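LPP20 lipofamily protein (Helicobacter pylori R046Wa, PDB 4KZS) is a secreted protein of unknown function, possibly connected with the outer membrane and the Tol-Pal system. Local coordinates at residues Glu250-Glu253 against Lys254-Asn257. Residues are numbered along the deposited sequence; the frame is centred on the assembly and turned at random.
Sequences EVDE and KNKN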
# COMPACT_ATOMS: atom_id res chain seq x y z
N GLU A 250 -18.91 26.71 6.20
CA GLU A 250 -19.17 25.41 5.56
C GLU A 250 -17.85 24.86 4.97
O GLU A 250 -17.86 24.11 3.98
CB GLU A 250 -20.27 25.56 4.49
CG GLU A 250 -20.63 24.33 3.64
CD GLU A 250 -21.60 24.63 2.49
OE1 GLU A 250 -22.77 24.97 2.77
OE2 GLU A 250 -21.21 24.53 1.30
N VAL A 251 -16.72 25.24 5.58
CA VAL A 251 -15.38 24.74 5.22
C VAL A 251 -15.38 23.22 5.10
O VAL A 251 -14.51 22.64 4.48
CB VAL A 251 -14.32 25.16 6.27
CG1 VAL A 251 -14.52 24.46 7.61
CG2 VAL A 251 -12.91 24.91 5.77
N ASP A 252 -16.39 22.60 5.73
CA ASP A 252 -16.50 21.15 5.82
C ASP A 252 -16.70 20.41 4.53
O ASP A 252 -16.30 19.26 4.45
CB ASP A 252 -17.60 20.74 6.80
CG ASP A 252 -17.04 20.32 8.15
OD1 ASP A 252 -16.26 21.11 8.73
OD2 ASP A 252 -17.38 19.20 8.62
N GLU A 253 -17.33 21.01 3.51
CA GLU A 253 -17.44 20.27 2.25
C GLU A 253 -16.04 19.87 1.80
O GLU A 253 -15.87 18.92 1.03
CB GLU A 253 -18.18 21.01 1.14
CG GLU A 253 -18.27 20.13 -0.11
CD GLU A 253 -19.04 20.71 -1.28
OE1 GLU A 253 -18.94 21.93 -1.54
OE2 GLU A 253 -19.73 19.93 -1.97
N LYS A 254 -15.05 20.60 2.31
CA LYS A 254 -13.64 20.32 2.06
C LYS A 254 -13.15 19.28 3.08
O LYS A 254 -12.81 18.14 2.73
CB LYS A 254 -12.86 21.64 2.15
CG LYS A 254 -11.36 21.57 1.92
CD LYS A 254 -10.72 22.95 1.86
CE LYS A 254 -10.86 23.71 3.17
NZ LYS A 254 -10.33 22.92 4.32
N ASN A 255 -13.14 19.69 4.34
CA ASN A 255 -12.73 18.84 5.47
C ASN A 255 -13.36 17.44 5.39
O ASN A 255 -12.81 16.46 5.90
CB ASN A 255 -13.14 19.53 6.79
CG ASN A 255 -13.10 21.07 6.72
OD1 ASN A 255 -13.70 21.76 7.55
ND2 ASN A 255 -12.38 21.61 5.73
N LYS A 256 -14.52 17.36 4.76
CA LYS A 256 -15.23 16.12 4.62
C LYS A 256 -14.90 15.50 3.27
O LYS A 256 -14.90 14.28 3.14
CB LYS A 256 -16.75 16.35 4.75
CG LYS A 256 -17.60 15.09 4.59
CD LYS A 256 -18.88 15.32 3.80
CE LYS A 256 -18.67 15.72 2.33
NZ LYS A 256 -18.01 14.70 1.48
N ASN A 257 -14.64 16.33 2.26
CA ASN A 257 -14.30 15.78 0.94
C ASN A 257 -13.01 14.93 0.96
O ASN A 257 -12.93 13.88 0.32
CB ASN A 257 -14.19 16.85 -0.14
CG ASN A 257 -14.03 16.24 -1.52
OD1 ASN A 257 -14.08 15.02 -1.67
ND2 ASN A 257 -13.83 17.07 -2.53
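The carbonyl oxygen of Val-251 accepts two backbone N-H groups from the next turn. Asn-255 N lies 3.3 Å from Val-251 O on a nearly straight path (163° at the hydrogen), in the carbonyl plane and on a lone pair. Lys-254 N also bonds to Val-251 O, at 3.0 Å, though the position of this nitrogen is less certain. An i to i+3 bond and an i to i+4 bond thus share one acceptor. Further along, Lys-256 N is hydrogen-bonded to Asp-252 O at 2.6 Å, a length that is doubtful because the nitrogen is crowded by a neighbour in the model, while the bond from Asn-257 N to Glu-253 O is weak, bent to 126° at 3.1 Å. The i to i+4 bonds are those of an alpha-helix, here the first part of helix 252-262, in the C-terminal domain, which is probably related to the N-terminal domain of TolB. The helix packs against helix 190-200: Lys-254 touches Ala-195 and Ala-199, and Asn-257 touches Tyr-200. With CG opposite the backbone N, the Lys-254 chain starts out extended, then bends at its last two torsions. These bends bring CE to 3.5 Å from Val-251 CG2; the two side chains cross at a slant. The side chain of Asn-255 crosses that of Asp-252 at about a right angle, the amide and carboxylate planes 69° apart; which end of the amide carries the oxygen is doubtful. The chain of Glu-253 is extended beyond CG, and its OE2 accepts a hydrogen bond from Ser-223 N. Glu-253 OE2 and the oppositely charged Lys-256 NZ stand 6.5 Å apart, not in contact, so any attraction between them would be long-range and probably modest.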